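Local coordinates for oxidoreductase (Azotobacter vinelandii, PDB 7D5M), which binds NAD+ in a Rossmann-fold domain and, as an inositol dehydrogenase homolog of the Gfo/Idh/MocA family, probably oxidises a polyol or sugar-like substrate, at the interface of chains A and B and the interface of chains A and C. Numbering follows the deposited sequence. Chains: chain A/B/C, Oxidoreductase.

Contact 1: the interface of chains A and B. Residues chain A 35, 320-321, 325-327, 331; chain B 25, 28, 329-330.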
ATOM      1  N   ARG A  35       3.125 -25.731  21.718  1.00 11.90           N
ATOM      2  CA  ARG A  35       2.116 -25.924  20.658  1.00 12.28           C
ATOM      3  C   ARG A  35       2.253 -27.325  20.058  1.00 12.00           C
ATOM      4  O   ARG A  35       3.398 -27.805  19.871  1.00 12.17           O
ATOM      5  CB  ARG A  35       2.274 -24.852  19.587  1.00 12.02           C
ATOM      6  CG  ARG A  35       1.038 -24.692  18.719  1.00 12.16           C
ATOM      7  CD  ARG A  35       1.294 -23.570  17.743  1.00 11.69           C
ATOM      8  NE  ARG A  35       0.089 -23.115  17.078  1.00 11.47           N
ATOM      9  CZ  ARG A  35       0.027 -22.032  16.316  1.00 11.49           C
ATOM     10  NH1 ARG A  35       1.124 -21.338  16.069  1.00 11.19           N
ATOM     11  NH2 ARG A  35      -1.114 -21.690  15.743  1.00 11.03           N
ATOM     12  N   ARG A 320      -1.482 -23.631   8.802  1.00 12.48           N
ATOM     13  CA  ARG A 320      -2.333 -24.031   9.958  1.00 12.63           C
ATOM     14  C   ARG A 320      -3.775 -23.579   9.729  1.00 12.27           C
ATOM     15  O   ARG A 320      -4.676 -24.068  10.429  1.00 11.39           O
ATOM     16  CB  ARG A 320      -1.769 -23.436  11.248  1.00 12.39           C
ATOM     17  CG  ARG A 320      -0.395 -23.984  11.605  1.00 12.07           C
ATOM     18  CD  ARG A 320       0.412 -23.057  12.494  1.00 11.70           C
ATOM     19  NE  ARG A 320       1.764 -23.563  12.639  1.00 11.52           N
ATOM     20  CZ  ARG A 320       2.154 -24.467  13.536  1.00 11.35           C
ATOM     21  NH1 ARG A 320       1.300 -24.940  14.431  1.00 11.29           N
ATOM     22  NH2 ARG A 320       3.409 -24.874  13.562  1.00 11.38           N
ATOM     23  N   ILE A 321      -3.987 -22.686   8.763  1.00 12.96           N
ATOM     24  CA  ILE A 321      -5.346 -22.260   8.344  1.00 13.12           C
ATOM     25  C   ILE A 321      -5.283 -21.817   6.879  1.00 12.46           C
ATOM     26  O   ILE A 321      -4.187 -21.514   6.392  1.00 12.40           O
ATOM     27  CB  ILE A 321      -5.870 -21.168   9.296  1.00 13.85           C
ATOM     28  CG1 ILE A 321      -7.377 -20.946   9.132  1.00 14.67           C
ATOM     29  CG2 ILE A 321      -5.044 -19.900   9.133  1.00 13.73           C
ATOM     30  CD1 ILE A 321      -8.036 -20.195  10.262  1.00 15.09           C
ATOM     31  N   HIS A 325      -6.522 -15.946   5.707  1.00 11.44           N
ATOM     32  CA  HIS A 325      -6.467 -15.768   7.180  1.00 11.59           C
ATOM     33  C   HIS A 325      -5.023 -15.433   7.538  1.00 11.53           C
ATOM     34  O   HIS A 325      -4.127 -16.205   7.197  1.00 11.96           O
ATOM     35  CB  HIS A 325      -6.927 -17.019   7.931  1.00 11.70           C
ATOM     36  CG  HIS A 325      -8.279 -17.526   7.562  1.00 12.24           C
ATOM     37  ND1 HIS A 325      -8.475 -18.430   6.536  1.00 13.21           N
ATOM     38  CD2 HIS A 325      -9.489 -17.305   8.113  1.00 12.53           C
ATOM     39  CE1 HIS A 325      -9.767 -18.708   6.446  1.00 12.94           C
ATOM     40  NE2 HIS A 325     -10.402 -18.050   7.420  1.00 12.88           N
ATOM     41  N   PRO A 326      -4.732 -14.301   8.221  1.00 11.72           N
ATOM     42  CA  PRO A 326      -3.346 -13.929   8.493  1.00 11.04           C
ATOM     43  C   PRO A 326      -2.711 -14.781   9.595  1.00 11.06           C
ATOM     44  O   PRO A 326      -3.215 -14.798  10.706  1.00 10.38           O
ATOM     45  CB  PRO A 326      -3.430 -12.471   8.963  1.00 11.72           C
ATOM     46  CG  PRO A 326      -4.819 -12.357   9.538  1.00 11.46           C
ATOM     47  CD  PRO A 326      -5.683 -13.286   8.706  1.00 11.61           C
ATOM     48  N   GLU A 327      -1.632 -15.487   9.250  1.00 10.43           N
ATOM     49  CA  GLU A 327      -0.710 -16.064  10.253  1.00 10.29           C
ATOM     50  C   GLU A 327       0.271 -14.963  10.678  1.00 10.17           C
ATOM     51  O   GLU A 327       0.316 -13.876  10.034  1.00  9.69           O
ATOM     52  CB  GLU A 327      -0.032 -17.311   9.694  1.00 10.46           C
ATOM     53  CG  GLU A 327      -1.009 -18.462   9.529  1.00 10.76           C
ATOM     54  CD  GLU A 327      -0.394 -19.805   9.178  1.00 11.37           C
ATOM     55  OE1 GLU A 327       0.852 -19.900   9.104  1.00 10.90           O
ATOM     56  OE2 GLU A 327      -1.182 -20.764   9.009  1.00 11.63           O
ATOM     57  N   GLU A 331       3.343 -18.326  14.477  1.00  9.11           N
ATOM     58  CA  GLU A 331       3.319 -19.501  13.569  1.00  9.40           C
ATOM     59  C   GLU A 331       4.746 -19.785  13.090  1.00  9.14           C
ATOM     60  O   GLU A 331       5.156 -20.951  13.106  1.00  9.27           O
ATOM     61  CB  GLU A 331       2.366 -19.276  12.396  1.00  9.64           C
ATOM     62  CG  GLU A 331       0.917 -19.504  12.781  1.00 10.08           C
ATOM     63  CD  GLU A 331       0.369 -18.538  13.817  1.00 10.25           C
ATOM     64  OE1 GLU A 331       0.070 -18.991  14.960  1.00  9.69           O
ATOM     65  OE2 GLU A 331       0.265 -17.340  13.502  1.00 11.32           O
TER
ATOM     66  N   ILE B  25     -11.686 -25.863  10.362  1.00 14.73           N
ATOM     67  CA  ILE B  25     -11.661 -24.939  11.533  1.00 14.12           C
ATOM     68  C   ILE B  25     -11.254 -25.671  12.818  1.00 12.82           C
ATOM     69  O   ILE B  25     -11.005 -24.970  13.815  1.00 12.31           O
ATOM     70  CB  ILE B  25     -13.002 -24.185  11.682  1.00 14.77           C
ATOM     71  CG1 ILE B  25     -12.799 -22.767  12.232  1.00 15.91           C
ATOM     72  CG2 ILE B  25     -14.009 -24.973  12.510  1.00 15.23           C
ATOM     73  CD1 ILE B  25     -11.869 -21.894  11.410  1.00 16.51           C
ATOM     74  N   ILE B  28      -7.758 -24.400  14.641  1.00  9.73           N
ATOM     75  CA  ILE B  28      -7.664 -23.067  15.304  1.00  9.63           C
ATOM     76  C   ILE B  28      -8.427 -23.105  16.637  1.00  9.38           C
ATOM     77  O   ILE B  28      -7.949 -22.488  17.606  1.00  9.74           O
ATOM     78  CB  ILE B  28      -8.088 -21.901  14.392  1.00  9.71           C
ATOM     79  CG1 ILE B  28      -7.769 -20.567  15.077  1.00  9.89           C
ATOM     80  CG2 ILE B  28      -9.551 -21.989  13.973  1.00  9.83           C
ATOM     81  CD1 ILE B  28      -7.705 -19.399  14.134  1.00 10.55           C
ATOM     82  N   LEU B 329      -4.441 -14.191  13.258  1.00  8.97           N
ATOM     83  CA  LEU B 329      -5.803 -14.609  13.665  1.00  9.25           C
ATOM     84  C   LEU B 329      -5.724 -15.625  14.817  1.00  9.19           C
ATOM     85  O   LEU B 329      -6.690 -15.712  15.580  1.00  9.28           O
ATOM     86  CB  LEU B 329      -6.533 -15.178  12.445  1.00  9.59           C
ATOM     87  CG  LEU B 329      -7.994 -15.580  12.673  1.00  9.49           C
ATOM     88  CD1 LEU B 329      -8.833 -14.396  13.114  1.00  9.88           C
ATOM     89  CD2 LEU B 329      -8.586 -16.183  11.405  1.00 10.02           C
ATOM     90  N   PHE B 330      -4.622 -16.358  14.976  1.00  9.26           N
ATOM     91  CA  PHE B 330      -4.496 -17.321  16.107  1.00  9.29           C
ATOM     92  C   PHE B 330      -4.478 -16.560  17.438  1.00  9.45           C
ATOM     93  O   PHE B 330      -5.064 -17.051  18.422  1.00  9.87           O
ATOM     94  CB  PHE B 330      -3.302 -18.260  15.935  1.00  9.83           C
ATOM     95  CG  PHE B 330      -3.542 -19.304  14.876  1.00  9.62           C
ATOM     96  CD1 PHE B 330      -4.133 -20.517  15.189  1.00  9.68           C
ATOM     97  CD2 PHE B 330      -3.195 -19.058  13.553  1.00 10.05           C
ATOM     98  CE1 PHE B 330      -4.356 -21.473  14.207  1.00  9.61           C
ATOM     99  CE2 PHE B 330      -3.428 -20.014  12.573  1.00  9.92           C
ATOM    100  CZ  PHE B 330      -4.020 -21.214  12.903  1.00  9.76           C
TER
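A:Arg35 and B:Phe330 meet in a cation-pi contact at this two-fold interface of the deposited assembly, plausibly a biological one, between copies of the oxidoreductase. The guanidinium comes edge-on, its plane 74° from the ring, and NH2 of A:Arg35 stands over one face 3.5 Å from the centroid of the B:Phe330 ring. An extended chain, with CG anti to the backbone N (chi1 -161°), carries the group there. Within chain A, a salt bridge of 2.8 Å from A:Arg35 NH1 to A:Glu331 OE1 fixes the guanidinium; the carboxylate oxygen is met on its anti side. That same carboxylate lies against the CB and CD2 side of B:Phe330. Apolar groups line more of the ring: A:Arg320 CB lies 3.6 Å from B:Phe330 CZ, the far tip of the ring, A:Ile321 CG2 slides past CE2, and B:Ile28 CD1 from the ring's own chain lies over the opposite face. The methyl CD2 of B:Leu329 packs on A:His325 CD2. In the second shell, A:Glu327 OE2 accepts from A:Arg320 N at 2.9 Å with its syn lone pair, which may brace the loop beside the ring. A backbone hydrogen bond crosses at the start of helix 329-349: B:Leu329 N gives it to A:Pro326 O, at 2.9 Å.

Contact 2: the interface of chains A and B. Residues chain A 56, 58-61; chain B 3-6, 37.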
ATOM      1  N   PHE A  56       6.967 -17.187  39.200  1.00 15.03           N
ATOM      2  CA  PHE A  56       6.518 -17.184  37.782  1.00 14.40           C
ATOM      3  C   PHE A  56       6.384 -18.630  37.285  1.00 14.12           C
ATOM      4  O   PHE A  56       5.357 -18.962  36.658  1.00 14.43           O
ATOM      5  CB  PHE A  56       7.456 -16.350  36.903  1.00 14.26           C
ATOM      6  CG  PHE A  56       6.983 -16.205  35.479  1.00 14.28           C
ATOM      7  CD1 PHE A  56       5.722 -15.694  35.207  1.00 15.08           C
ATOM      8  CD2 PHE A  56       7.798 -16.556  34.416  1.00 14.91           C
ATOM      9  CE1 PHE A  56       5.283 -15.565  33.899  1.00 14.83           C
ATOM     10  CE2 PHE A  56       7.363 -16.405  33.110  1.00 14.83           C
ATOM     11  CZ  PHE A  56       6.105 -15.916  32.856  1.00 14.47           C
ATOM     12  N   VAL A  58       5.641 -21.251  38.888  1.00 15.15           N
ATOM     13  CA  VAL A  58       4.392 -21.820  39.481  1.00 15.87           C
ATOM     14  C   VAL A  58       3.188 -21.318  38.676  1.00 15.98           C
ATOM     15  O   VAL A  58       2.297 -22.155  38.376  1.00 16.15           O
ATOM     16  CB  VAL A  58       4.264 -21.511  40.983  1.00 16.75           C
ATOM     17  CG1 VAL A  58       2.864 -21.802  41.513  1.00 16.43           C
ATOM     18  CG2 VAL A  58       5.313 -22.287  41.772  1.00 17.22           C
ATOM     19  N   GLN A  59       3.188 -20.046  38.263  1.00 15.98           N
ATOM     20  CA  GLN A  59       2.071 -19.478  37.459  1.00 16.48           C
ATOM     21  C   GLN A  59       2.084 -20.079  36.046  1.00 16.12           C
ATOM     22  O   GLN A  59       1.016 -20.057  35.389  1.00 15.17           O
ATOM     23  CB  GLN A  59       2.102 -17.948  37.489  1.00 18.32           C
ATOM     24  CG  GLN A  59       1.777 -17.361  38.863  1.00 19.87           C
ATOM     25  CD  GLN A  59       0.629 -18.050  39.575  1.00 22.57           C
ATOM     26  OE1 GLN A  59      -0.484 -18.157  39.055  1.00 23.97           O
ATOM     27  NE2 GLN A  59       0.884 -18.533  40.786  1.00 24.32           N
ATOM     28  N   LEU A  60       3.224 -20.616  35.598  1.00 15.21           N
ATOM     29  CA  LEU A  60       3.350 -21.360  34.317  1.00 15.21           C
ATOM     30  C   LEU A  60       2.987 -22.837  34.490  1.00 15.14           C
ATOM     31  O   LEU A  60       3.046 -23.563  33.473  1.00 16.45           O
ATOM     32  CB  LEU A  60       4.775 -21.230  33.770  1.00 14.92           C
ATOM     33  CG  LEU A  60       5.191 -19.849  33.278  1.00 14.65           C
ATOM     34  CD1 LEU A  60       6.630 -19.879  32.780  1.00 14.32           C
ATOM     35  CD2 LEU A  60       4.270 -19.338  32.178  1.00 15.51           C
ATOM     36  N   GLY A  61       2.641 -23.276  35.707  1.00 14.57           N
ATOM     37  CA  GLY A  61       2.209 -24.656  36.001  1.00 15.65           C
ATOM     38  C   GLY A  61       3.375 -25.589  36.292  1.00 15.57           C
ATOM     39  O   GLY A  61       3.159 -26.813  36.306  1.00 17.22           O
TER
ATOM     40  N   ASN B   3       1.920 -13.233  29.262  1.00 14.37           N
ATOM     41  CA  ASN B   3       3.213 -13.955  29.398  1.00 14.30           C
ATOM     42  C   ASN B   3       2.973 -15.435  29.699  1.00 13.74           C
ATOM     43  O   ASN B   3       3.952 -16.124  30.010  1.00 13.49           O
ATOM     44  CB  ASN B   3       4.107 -13.280  30.436  1.00 14.90           C
ATOM     45  CG  ASN B   3       3.508 -13.271  31.821  1.00 14.96           C
ATOM     46  OD1 ASN B   3       2.526 -13.960  32.082  1.00 14.45           O
ATOM     47  ND2 ASN B   3       4.118 -12.512  32.713  1.00 16.44           N
ATOM     48  N   GLY B   4       1.735 -15.913  29.577  1.00 13.48           N
ATOM     49  CA  GLY B   4       1.393 -17.344  29.679  1.00 13.53           C
ATOM     50  C   GLY B   4       1.044 -17.769  31.095  1.00 13.99           C
ATOM     51  O   GLY B   4       0.767 -18.962  31.310  1.00 12.55           O
ATOM     52  N   SER B   5       1.053 -16.839  32.043  1.00 14.38           N
ATOM     53  CA  SER B   5       0.680 -17.107  33.451  1.00 15.73           C
ATOM     54  C   SER B   5      -0.786 -17.548  33.474  1.00 16.10           C
ATOM     55  O   SER B   5      -1.598 -17.030  32.654  1.00 15.29           O
ATOM     56  CB  SER B   5       0.948 -15.907  34.311  1.00 16.81           C
ATOM     57  OG  SER B   5       0.097 -14.848  33.934  1.00 20.27           O
ATOM     58  N   LYS B   6      -1.138 -18.476  34.358  1.00 16.48           N
ATOM     59  CA  LYS B   6      -2.527 -18.996  34.390  1.00 17.93           C
ATOM     60  C   LYS B   6      -3.487 -17.865  34.776  1.00 16.97           C
ATOM     61  O   LYS B   6      -3.124 -16.977  35.563  1.00 16.07           O
ATOM     62  CB  LYS B   6      -2.649 -20.213  35.305  1.00 20.75           C
ATOM     63  CG  LYS B   6      -2.429 -19.961  36.783  1.00 23.21           C
ATOM     64  CD  LYS B   6      -2.643 -21.226  37.612  1.00 25.52           C
ATOM     65  CE  LYS B   6      -1.632 -22.311  37.319  1.00 27.30           C
ATOM     66  NZ  LYS B   6      -2.064 -23.618  37.867  1.00 29.81           N
ATOM     67  N   GLN B  37      -2.781 -22.505  29.154  1.00 15.49           N
ATOM     68  CA  GLN B  37      -3.398 -23.310  30.237  1.00 16.27           C
ATOM     69  C   GLN B  37      -4.894 -22.970  30.363  1.00 15.69           C
ATOM     70  O   GLN B  37      -5.413 -23.058  31.497  1.00 16.39           O
ATOM     71  CB  GLN B  37      -2.687 -23.038  31.572  1.00 17.43           C
ATOM     72  CG  GLN B  37      -1.161 -23.071  31.502  1.00 18.48           C
ATOM     73  CD  GLN B  37      -0.526 -22.786  32.844  1.00 18.79           C
ATOM     74  OE1 GLN B  37      -0.500 -23.639  33.727  1.00 18.80           O
ATOM     75  NE2 GLN B  37      -0.018 -21.573  33.017  1.00 17.50           N
TER
HETATM   76  O   HOH W   1      -1.091 -16.568  37.289  1.00 20.28           O
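The ring of A:Phe56 and the side-chain amide of B:Asn3 meet tip to tip, their planes 60° apart, where the N-terminal segment of chain B docks on the end of helix 50-59 of chain A, another patch of the same interface. A:Leu60 CG, from the ring's own chain, lies over one face of the phenyl group, while B:Asn3 OD1 sits at its edge, in plane. Ring atom A:Phe56 CE1 is 3.5 Å from B:Asn3 ND2. The amide of B:Asn3 is steadied from within chain B, where its OD1 accepts from B:Ser5 N at 3.2 Å. The second flat group, the amide of B:Gln37, has two acceptors of NE2 close to its plane, which fixes its rotation. B:Gln37 NE2 lies 3.0 Å from A:Gln59 O, in the carbonyl plane on a lone pair, and 3.2 Å from B:Gly4 O, which ties the amide back to the N-terminal segment. An extended chain beyond CG (chi2 180°) brings this amide to the carbonyl of A:Gln59, at the C-terminal end of the helix. The same A:Gln59 O also accepts from B:Lys6 N at 2.9 Å, with the donor tilted 26° from the carbonyl plane, so two donors of chain B grip one oxygen of chain A. The side chain of A:Gln59 crosses that of B:Lys6 at about a right angle. Water 1 spans the two chains, 2.7 Å from B:Lys6 O and also next to A:Gln59 OE1.

Contact 3: the interface of chains A and C. Residues chain A 167, 169, 247, 255, 257, 386; chain C 227, 229, 231, 245.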
ATOM      1  N   MET A 167      21.995  -8.955  -6.781  1.00 12.25           N
ATOM      2  CA  MET A 167      22.024  -8.197  -5.507  1.00 12.74           C
ATOM      3  C   MET A 167      21.104  -8.814  -4.466  1.00 12.48           C
ATOM      4  O   MET A 167      20.040  -9.352  -4.824  1.00 11.70           O
ATOM      5  CB  MET A 167      21.593  -6.749  -5.704  1.00 14.27           C
ATOM      6  CG  MET A 167      22.652  -5.918  -6.330  1.00 16.29           C
ATOM      7  SD  MET A 167      21.865  -4.574  -7.170  1.00 23.10           S
ATOM      8  CE  MET A 167      21.461  -5.507  -8.640  1.00 16.73           C
ATOM      9  N   HIS A 169      19.536  -7.203  -1.008  1.00 11.98           N
ATOM     10  CA  HIS A 169      19.316  -5.967  -0.213  1.00 12.41           C
ATOM     11  C   HIS A 169      18.531  -6.321   1.044  1.00 12.43           C
ATOM     12  O   HIS A 169      17.381  -6.754   0.932  1.00 12.47           O
ATOM     13  CB  HIS A 169      18.642  -4.895  -1.062  1.00 12.60           C
ATOM     14  CG  HIS A 169      19.604  -4.272  -2.003  1.00 13.71           C
ATOM     15  ND1 HIS A 169      19.446  -2.997  -2.480  1.00 13.97           N
ATOM     16  CD2 HIS A 169      20.771  -4.731  -2.500  1.00 13.73           C
ATOM     17  CE1 HIS A 169      20.449  -2.714  -3.283  1.00 14.13           C
ATOM     18  NE2 HIS A 169      21.274  -3.759  -3.320  1.00 14.56           N
ATOM     19  N   LEU A 247      28.320  -3.505   3.390  1.00 13.14           N
ATOM     20  CA  LEU A 247      28.378  -3.805   1.949  1.00 13.75           C
ATOM     21  C   LEU A 247      29.251  -5.047   1.754  1.00 14.12           C
ATOM     22  O   LEU A 247      30.355  -5.137   2.364  1.00 14.82           O
ATOM     23  CB  LEU A 247      28.917  -2.586   1.202  1.00 14.25           C
ATOM     24  CG  LEU A 247      28.879  -2.694  -0.318  1.00 15.15           C
ATOM     25  CD1 LEU A 247      27.450  -2.790  -0.834  1.00 15.28           C
ATOM     26  CD2 LEU A 247      29.579  -1.501  -0.947  1.00 16.10           C
ATOM     27  N   MET A 255      26.355  -8.619  -5.211  1.00 12.61           N
ATOM     28  CA  MET A 255      26.586  -7.664  -4.098  1.00 12.98           C
ATOM     29  C   MET A 255      25.499  -7.845  -3.042  1.00 12.61           C
ATOM     30  O   MET A 255      24.358  -8.183  -3.401  1.00 12.27           O
ATOM     31  CB  MET A 255      26.570  -6.215  -4.592  1.00 13.52           C
ATOM     32  CG  MET A 255      27.640  -5.911  -5.625  1.00 13.71           C
ATOM     33  SD  MET A 255      29.327  -6.145  -4.987  1.00 15.22           S
ATOM     34  CE  MET A 255      29.484  -4.749  -3.881  1.00 15.33           C
ATOM     35  N   LEU A 257      23.871  -5.890   0.622  1.00 12.12           N
ATOM     36  CA  LEU A 257      23.822  -4.675   1.450  1.00 12.03           C
ATOM     37  C   LEU A 257      22.943  -4.980   2.650  1.00 11.82           C
ATOM     38  O   LEU A 257      21.845  -5.514   2.426  1.00 11.82           O
ATOM     39  CB  LEU A 257      23.247  -3.536   0.609  1.00 12.28           C
ATOM     40  CG  LEU A 257      22.991  -2.227   1.353  1.00 12.82           C
ATOM     41  CD1 LEU A 257      24.283  -1.595   1.833  1.00 13.71           C
ATOM     42  CD2 LEU A 257      22.222  -1.268   0.461  1.00 12.70           C
ATOM     43  N   TRP A 386      37.410  -2.513   3.313  1.00 18.89           N
ATOM     44  CA  TRP A 386      37.167  -3.906   2.860  1.00 19.87           C
ATOM     45  C   TRP A 386      38.039  -4.857   3.680  1.00 19.97           C
ATOM     46  O   TRP A 386      39.249  -4.582   3.830  1.00 18.76           O
ATOM     47  CB  TRP A 386      37.435  -4.065   1.368  1.00 21.18           C
ATOM     48  CG  TRP A 386      36.433  -3.353   0.517  1.00 22.50           C
ATOM     49  CD1 TRP A 386      36.575  -2.137  -0.080  1.00 24.24           C
ATOM     50  CD2 TRP A 386      35.104  -3.805   0.205  1.00 22.95           C
ATOM     51  NE1 TRP A 386      35.432  -1.806  -0.758  1.00 25.06           N
ATOM     52  CE2 TRP A 386      34.512  -2.811  -0.603  1.00 24.17           C
ATOM     53  CE3 TRP A 386      34.363  -4.947   0.523  1.00 22.94           C
ATOM     54  CZ2 TRP A 386      33.217  -2.935  -1.108  1.00 23.93           C
ATOM     55  CZ3 TRP A 386      33.082  -5.066   0.031  1.00 22.83           C
ATOM     56  CH2 TRP A 386      32.521  -4.076  -0.776  1.00 23.37           C
TER
ATOM     57  N   MET C 227      32.460   7.063  -0.236  1.00 15.87           N
ATOM     58  CA  MET C 227      32.996   5.900  -0.965  1.00 16.64           C
ATOM     59  C   MET C 227      31.921   5.420  -1.934  1.00 15.98           C
ATOM     60  O   MET C 227      30.706   5.610  -1.663  1.00 14.98           O
ATOM     61  CB  MET C 227      33.404   4.776  -0.016  1.00 18.69           C
ATOM     62  CG  MET C 227      32.365   4.474   1.024  1.00 20.39           C
ATOM     63  SD  MET C 227      32.571   2.801   1.635  1.00 24.12           S
ATOM     64  CE  MET C 227      32.327   1.891   0.105  1.00 29.05           C
ATOM     65  N   SER C 229      31.109   1.971  -4.510  1.00 14.69           N
ATOM     66  CA  SER C 229      31.318   0.647  -5.120  1.00 15.35           C
ATOM     67  C   SER C 229      30.332   0.510  -6.283  1.00 14.80           C
ATOM     68  O   SER C 229      29.121   0.668  -6.051  1.00 13.99           O
ATOM     69  CB  SER C 229      31.161  -0.419  -4.076  1.00 17.06           C
ATOM     70  OG  SER C 229      30.861  -1.652  -4.683  1.00 19.89           O
ATOM     71  N   GLN C 231      29.215  -1.506 -10.181  1.00 13.52           N
ATOM     72  CA  GLN C 231      29.235  -2.782 -10.929  1.00 13.71           C
ATOM     73  C   GLN C 231      28.671  -2.564 -12.330  1.00 13.83           C
ATOM     74  O   GLN C 231      27.787  -1.699 -12.516  1.00 14.02           O
ATOM     75  CB  GLN C 231      28.438  -3.857 -10.190  1.00 13.96           C
ATOM     76  CG  GLN C 231      28.857  -4.049  -8.740  1.00 14.19           C
ATOM     77  CD  GLN C 231      28.268  -3.019  -7.809  1.00 14.31           C
ATOM     78  OE1 GLN C 231      27.103  -2.648  -7.931  1.00 14.75           O
ATOM     79  NE2 GLN C 231      29.065  -2.575  -6.847  1.00 14.80           N
ATOM     80  N   TYR C 245      26.574   1.749  -5.211  1.00 11.95           N
ATOM     81  CA  TYR C 245      26.342   2.121  -3.802  1.00 12.21           C
ATOM     82  C   TYR C 245      27.278   3.267  -3.460  1.00 12.75           C
ATOM     83  O   TYR C 245      28.509   3.079  -3.532  1.00 13.35           O
ATOM     84  CB  TYR C 245      26.603   0.938  -2.871  1.00 12.19           C
ATOM     85  CG  TYR C 245      25.849  -0.288  -3.291  1.00 12.53           C
ATOM     86  CD1 TYR C 245      24.536  -0.479  -2.895  1.00 12.99           C
ATOM     87  CD2 TYR C 245      26.435  -1.239  -4.114  1.00 12.94           C
ATOM     88  CE1 TYR C 245      23.825  -1.595  -3.297  1.00 13.44           C
ATOM     89  CE2 TYR C 245      25.734  -2.351  -4.533  1.00 13.35           C
ATOM     90  CZ  TYR C 245      24.429  -2.536  -4.113  1.00 13.47           C
ATOM     91  OH  TYR C 245      23.729  -3.628  -4.535  1.00 13.99           O
TER
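C:Tyr245 and A:His169 reach toward each other tip to tip across this face-to-face meeting of the strands of two C-terminal alpha/beta domains. C:Tyr245 OH lies in the plane of the imidazole, at its edge, and a nearly straight hydrogen bond of 2.7 Å joins it to A:His169 NE2; the structure alone does not show which partner is the donor. A:His169 CE1 in turn sits at the edge of the tyrosine ring, in plane, so the two rings meet rim to rim and not stacked. Chain A builds a largely apolar surround for the phenol. A:Leu247 comes over one face, its methyl CD1 3.9 Å from the centroid of the C:Tyr245 ring in a CH-pi contact; CG anti to the backbone N (chi1 -173°) turns its two methyls toward chain C. The other methyl, A:Leu247 CD2, packs against C:Ser229 CB at 3.7 Å. Running opposite to the tyrosine, A:Leu257 slides past it and brings CD2 to 4.1 Å from C:Tyr245 CE1. A:Met255 CB approaches the CE2 side of the ring. Beyond CB the methionine bends at chi2 and chi3 (-62° and -72°), crossing C:Gln231, with A:Met255 CG 3.7 Å from the amide carbon C:Gln231 CD. The bends also bring the terminal methyl to a hydroxyl on strand 223-231: A:Met255 CE lies 3.5 Å from C:Ser229 OG.

Contacts 1 and 2 belong to one A-B interface, the centres of their C-alpha atoms about 23 Å apart; contact 3 joins A to C and lies about 39 Å from contact 1 and 48 Å from contact 2. The 3-10 helix 35-37 serves both A-B patches, through A:Arg35 in contact 1 and B:Gln37 in contact 2. Contact 3 instead uses mainly strands, among them 243-250 from both chains. Each copy can therefore bind two neighbours through separate surfaces, and these two kinds of two-fold interface together can account for the four-chain deposited assembly, plausibly a dimer of dimers.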